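Local coordinates for protein cyanoglobin (Synechocystis sp., PDB 1S69) that binds one heme per subunit as a group 1 truncated hemoglobin and forms a very stable complex with oxygen, at residues T3-L8 against T12-A17; E89-T94 against A106-V111. All coordinates share one frame; numbering follows the deposited sequence.

Interaction 1 (T3-L8 against T12-A17); sequences TLYEKL and TAVDLA
Tyr5 meets Val14 with the edge of its ring: Val14 CG2 lies near the ring plane, 3.5 Å from Tyr5 CE1 and 3.6 Å from Tyr5 CD1, beside the rim rather than over a face. The two side chains run at about a right angle. Val14 presents this methyl because CG1 is anti to the backbone N (chi1 170°), which leaves CG2 on the backbone-N side. The second touch is at the end of the first helix, where Leu8 O stands 3.2 Å from Ala13 CB, a carbonyl packed against a methyl; Leu8 and Ala13 also form the closest CA pair, at 6.3 Å. No hydrogen bond spans the segments. The Tyr5 hydroxyl is instead tied to Thr11 OG1, next to the second segment, which probably limits how the ring can turn. Further out, Thr3 and Glu6 form a capping box at the start of helix 4-8: Glu6 N gives to Thr3 OG1 (3.1 Å, 170°), and Thr3 N gives to Glu6 OE1 (3.0 Å). The contact sets this short A helix of the truncated-globin fold against the start of B helix 10-26, and Thr52 of helix 40-54 touches Tyr5 and Val14.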
loop_
_atom_site.group_PDB
_atom_site.type_symbol
_atom_site.label_atom_id
_atom_site.label_comp_id
_atom_site.label_asym_id
_atom_site.label_seq_id
_atom_site.Cartn_x
_atom_site.Cartn_y
_atom_site.Cartn_z
ATOM N N THR A 3 7.402 -8.384 -15.392
ATOM C CA THR A 3 6.769 -8.292 -14.045
ATOM C C THR A 3 5.618 -7.280 -14.018
ATOM O O THR A 3 5.511 -6.412 -14.883
ATOM C CB THR A 3 7.782 -7.895 -12.972
ATOM O OG1 THR A 3 8.312 -6.627 -13.326
ATOM C CG2 THR A 3 8.967 -8.844 -12.946
ATOM N N LEU A 4 4.772 -7.373 -12.979
ATOM C CA LEU A 4 3.769 -6.344 -12.716
ATOM C C LEU A 4 4.418 -4.965 -12.612
ATOM O O LEU A 4 3.934 -4.003 -13.180
ATOM C CB LEU A 4 3.002 -6.687 -11.422
ATOM C CG LEU A 4 1.850 -5.775 -10.978
ATOM C CD1 LEU A 4 0.860 -5.571 -12.091
ATOM C CD2 LEU A 4 1.176 -6.438 -9.759
ATOM N N TYR A 5 5.506 -4.882 -11.852
ATOM C CA TYR A 5 6.281 -3.663 -11.770
ATOM C C TYR A 5 6.565 -3.084 -13.147
ATOM O O TYR A 5 6.226 -1.944 -13.417
ATOM C CB TYR A 5 7.576 -3.973 -11.037
ATOM C CG TYR A 5 8.495 -2.789 -10.792
ATOM C CD1 TYR A 5 8.111 -1.739 -9.949
ATOM C CD2 TYR A 5 9.759 -2.741 -11.399
ATOM C CE1 TYR A 5 8.937 -0.683 -9.719
ATOM C CE2 TYR A 5 10.620 -1.701 -11.152
ATOM C CZ TYR A 5 10.214 -0.680 -10.294
ATOM O OH TYR A 5 11.059 0.371 -10.036
ATOM N N GLU A 6 7.160 -3.886 -14.030
ATOM C CA GLU A 6 7.416 -3.440 -15.399
ATOM C C GLU A 6 6.118 -3.025 -16.172
ATOM O O GLU A 6 6.068 -1.980 -16.807
ATOM C CB GLU A 6 8.169 -4.540 -16.155
ATOM C CG GLU A 6 9.629 -4.480 -15.823
ATOM C CD GLU A 6 10.380 -5.763 -16.067
ATOM O OE1 GLU A 6 9.798 -6.894 -16.313
ATOM O OE2 GLU A 6 11.631 -5.617 -15.987
ATOM N N LYS A 7 5.073 -3.828 -16.072
ATOM C CA LYS A 7 3.860 -3.547 -16.826
ATOM C C LYS A 7 3.192 -2.231 -16.452
ATOM O O LYS A 7 2.567 -1.568 -17.284
ATOM C CB LYS A 7 2.877 -4.701 -16.645
ATOM C CG LYS A 7 3.336 -5.978 -17.320
ATOM C CD LYS A 7 2.321 -7.022 -17.015
ATOM C CE LYS A 7 2.714 -8.348 -17.565
ATOM N NZ LYS A 7 1.828 -9.316 -16.916
ATOM N N LEU A 8 3.319 -1.902 -15.154
ATOM C CA LEU A 8 2.759 -0.684 -14.583
ATOM C C LEU A 8 3.542 0.517 -15.037
ATOM O O LEU A 8 3.004 1.592 -15.074
ATOM C CB LEU A 8 2.853 -0.794 -13.060
ATOM C CG LEU A 8 1.765 -1.674 -12.424
ATOM C CD1 LEU A 8 2.063 -1.935 -10.913
ATOM C CD2 LEU A 8 0.366 -0.989 -12.635
ATOM N N THR A 12 9.031 5.116 -12.101
ATOM C CA THR A 12 8.337 6.399 -12.127
ATOM C C THR A 12 6.841 6.200 -11.946
ATOM O O THR A 12 6.210 7.043 -11.315
ATOM C CB THR A 12 8.629 7.219 -13.384
ATOM O OG1 THR A 12 7.977 6.557 -14.451
ATOM C CG2 THR A 12 10.108 7.142 -13.785
ATOM N N ALA A 13 6.279 5.107 -12.466
ATOM C CA ALA A 13 4.878 4.758 -12.162
ATOM C C ALA A 13 4.611 4.465 -10.648
ATOM O O ALA A 13 3.655 4.984 -10.093
ATOM C CB ALA A 13 4.375 3.617 -13.028
ATOM N N VAL A 14 5.424 3.620 -10.005
ATOM C CA VAL A 14 5.299 3.354 -8.573
ATOM C C VAL A 14 5.487 4.640 -7.753
ATOM O O VAL A 14 4.743 4.880 -6.805
ATOM C CB VAL A 14 6.286 2.214 -8.078
ATOM C CG1 VAL A 14 6.326 2.093 -6.521
ATOM C CG2 VAL A 14 5.964 0.912 -8.712
ATOM N N ASP A 15 6.441 5.496 -8.152
ATOM C CA ASP A 15 6.767 6.722 -7.389
ATOM C C ASP A 15 5.580 7.621 -7.367
ATOM O O ASP A 15 5.183 8.137 -6.314
ATOM C CB ASP A 15 7.986 7.453 -8.012
ATOM C CG ASP A 15 8.269 8.842 -7.354
ATOM O OD1 ASP A 15 9.065 8.893 -6.350
ATOM O OD2 ASP A 15 7.771 9.933 -7.786
ATOM N N LEU A 16 4.987 7.783 -8.545
ATOM C CA LEU A 16 3.763 8.584 -8.729
ATOM C C LEU A 16 2.557 7.978 -8.017
ATOM O O LEU A 16 1.789 8.693 -7.375
ATOM C CB LEU A 16 3.420 8.678 -10.205
ATOM C CG LEU A 16 2.612 9.877 -10.701
ATOM C CD1 LEU A 16 1.263 9.458 -11.269
ATOM C CD2 LEU A 16 2.477 11.073 -9.709
ATOM N N ALA A 17 2.360 6.670 -8.172
ATOM C CA ALA A 17 1.250 5.992 -7.490
ATOM C C ALA A 17 1.315 6.175 -5.979
ATOM O O ALA A 17 0.321 6.427 -5.349
ATOM C CB ALA A 17 1.236 4.512 -7.828
#

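Interaction 2 (E89-T94 against A106-V111); sequences EDLLAT and AEVAAV
Val108 is the first residue of segment 106-111 to touch segment 89-94, and it does so through one methyl. Its CG1, anti to the backbone N (chi1 174°), stands 3.7 Å from Leu91 CD2 and 3.8 Å from Leu92 CD2, so a single valine branch meets two consecutive leucines. The approaches differ: Leu91 comes at Val108 nearly perpendicular, while Leu92 runs alongside it, pointing the other way. Ala109 follows, its CB 3.6 Å from Leu92 CD1, while Leu92 CD2 lies 3.7 Å from the backbone N of Ala109. CD1 of the leucine fork thus rests on Ala109 CB, and CD2 fits where Val108 CG1 and that backbone N adjoin. The torsion of Leu92 (chi1 -58°) turns its branched end toward segment 106-111. The short axes pass 10.1 Å apart at 162°, and the closest CA atoms, of Leu92 and Ala109, are 6.9 Å apart, consistent with a small alanine at the nearest point. These helices, 81-98 and 102-113, are the antiparallel G/H pair, one of the two layers of the 2-on-2 truncated-globin fold. Asp90 O accepts from both Thr94 N and Thr94 OG1, on opposite faces of its carbonyl plane, and Thr94 OG1 also bonds to Arg24 NE. Phe55 touches Val108 as well, and the side chain of Leu91 is about 6 Å from the heme. With no hydrogen bond or charge pair across it, the contact depends on shape and on the burial of aliphatic carbon.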
loop_
_atom_site.group_PDB
_atom_site.type_symbol
_atom_site.label_atom_id
_atom_site.label_comp_id
_atom_site.label_asym_id
_atom_site.label_seq_id
_atom_site.Cartn_x
_atom_site.Cartn_y
_atom_site.Cartn_z
ATOM N N GLU A 89 -8.848 -0.074 -1.287
ATOM C CA GLU A 89 -9.724 0.694 -2.143
ATOM C C GLU A 89 -9.081 2.011 -2.610
ATOM O O GLU A 89 -9.203 2.370 -3.798
ATOM C CB GLU A 89 -11.009 0.927 -1.372
ATOM C CG GLU A 89 -12.101 1.744 -2.027
ATOM C CD GLU A 89 -13.145 2.132 -0.982
ATOM O OE1 GLU A 89 -13.346 1.382 0.009
ATOM O OE2 GLU A 89 -13.713 3.227 -1.119
ATOM N N ASP A 90 -8.362 2.693 -1.721
ATOM C CA ASP A 90 -7.675 3.933 -2.037
ATOM C C ASP A 90 -6.531 3.665 -3.021
ATOM O O ASP A 90 -6.240 4.487 -3.901
ATOM C CB ASP A 90 -7.074 4.572 -0.763
ATOM C CG ASP A 90 -8.125 5.264 0.094
ATOM O OD1 ASP A 90 -9.298 5.320 -0.340
ATOM O OD2 ASP A 90 -7.873 5.704 1.240
ATOM N N LEU A 91 -5.827 2.555 -2.829
ATOM C CA LEU A 91 -4.723 2.231 -3.741
ATOM C C LEU A 91 -5.270 2.009 -5.159
ATOM O O LEU A 91 -4.679 2.473 -6.159
ATOM C CB LEU A 91 -3.929 1.009 -3.252
ATOM C CG LEU A 91 -2.791 0.529 -4.159
ATOM C CD1 LEU A 91 -1.711 1.649 -4.332
ATOM C CD2 LEU A 91 -2.147 -0.774 -3.618
ATOM N N LEU A 92 -6.346 1.251 -5.250
ATOM C CA LEU A 92 -6.875 0.854 -6.559
ATOM C C LEU A 92 -7.527 2.043 -7.264
ATOM O O LEU A 92 -7.403 2.166 -8.487
ATOM C CB LEU A 92 -7.821 -0.334 -6.438
ATOM C CG LEU A 92 -7.243 -1.618 -5.811
ATOM C CD1 LEU A 92 -8.341 -2.634 -5.763
ATOM C CD2 LEU A 92 -6.012 -2.166 -6.522
ATOM N N ALA A 93 -8.114 2.944 -6.474
ATOM C CA ALA A 93 -8.712 4.209 -6.966
ATOM C C ALA A 93 -7.667 5.087 -7.580
ATOM O O ALA A 93 -7.896 5.629 -8.672
ATOM C CB ALA A 93 -9.441 4.996 -5.857
ATOM N N THR A 94 -6.513 5.185 -6.906
ATOM C CA THR A 94 -5.381 5.981 -7.361
ATOM C C THR A 94 -4.872 5.451 -8.717
ATOM O O THR A 94 -4.640 6.258 -9.646
ATOM C CB THR A 94 -4.265 5.941 -6.310
ATOM O OG1 THR A 94 -4.693 6.670 -5.149
ATOM C CG2 THR A 94 -2.964 6.613 -6.810
ATOM N N ALA A 106 -6.545 -5.029 -11.383
ATOM C CA ALA A 106 -6.843 -6.367 -10.838
ATOM C C ALA A 106 -5.650 -7.194 -10.253
ATOM O O ALA A 106 -5.814 -7.872 -9.200
ATOM C CB ALA A 106 -7.488 -7.178 -11.876
ATOM N N GLU A 107 -4.498 -7.215 -10.948
ATOM C CA GLU A 107 -3.289 -7.889 -10.431
ATOM C C GLU A 107 -2.820 -7.227 -9.117
ATOM O O GLU A 107 -2.438 -7.914 -8.173
ATOM C CB GLU A 107 -2.124 -7.793 -11.411
ATOM C CG GLU A 107 -2.298 -8.705 -12.581
ATOM C CD GLU A 107 -1.067 -8.783 -13.437
ATOM O OE1 GLU A 107 0.059 -8.879 -12.883
ATOM O OE2 GLU A 107 -1.243 -8.730 -14.668
ATOM N N VAL A 108 -2.864 -5.908 -9.083
ATOM C CA VAL A 108 -2.546 -5.186 -7.861
ATOM C C VAL A 108 -3.529 -5.533 -6.720
ATOM O O VAL A 108 -3.085 -5.734 -5.588
ATOM C CB VAL A 108 -2.510 -3.676 -8.074
ATOM C CG1 VAL A 108 -2.322 -2.911 -6.670
ATOM C CG2 VAL A 108 -1.368 -3.301 -9.002
ATOM N N ALA A 109 -4.838 -5.590 -7.025
ATOM C CA ALA A 109 -5.865 -5.950 -6.031
ATOM C C ALA A 109 -5.576 -7.312 -5.373
ATOM O O ALA A 109 -5.776 -7.475 -4.157
ATOM C CB ALA A 109 -7.284 -5.934 -6.652
ATOM N N ALA A 110 -5.113 -8.268 -6.183
ATOM C CA ALA A 110 -4.763 -9.602 -5.696
ATOM C C ALA A 110 -3.541 -9.560 -4.721
ATOM O O ALA A 110 -3.483 -10.281 -3.740
ATOM C CB ALA A 110 -4.490 -10.531 -6.898
ATOM N N VAL A 111 -2.593 -8.676 -4.967
ATOM C CA VAL A 111 -1.484 -8.504 -4.037
ATOM C C VAL A 111 -1.904 -7.882 -2.672
ATOM O O VAL A 111 -1.554 -8.408 -1.568
ATOM C CB VAL A 111 -0.333 -7.645 -4.737
ATOM C CG1 VAL A 111 0.825 -7.248 -3.786
ATOM C CG2 VAL A 111 0.185 -8.395 -5.927
#

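How the interactions relate
From the N terminus, interaction 1 closes first: three residues separate its segments, so it folds helix 4-8 back on the start of helix 10-26. Interaction 2 opens much later and closes over eleven residues, setting helix 81-98 against helix 102-113. The two follow in series, neither nested nor crossed, yet in space their centres are 13 Å apart and they touch. Leu4 CD2 reaches Val108 CG2 at 4.1 Å, placing helix 4-8 on helix 102-113, while Ala17 O lies 3.6 Å from Thr94 CG2, joining helix 10-26 to helix 81-98. The N-terminal pair thus packs against the later helices of this 2-on-2 globin fold.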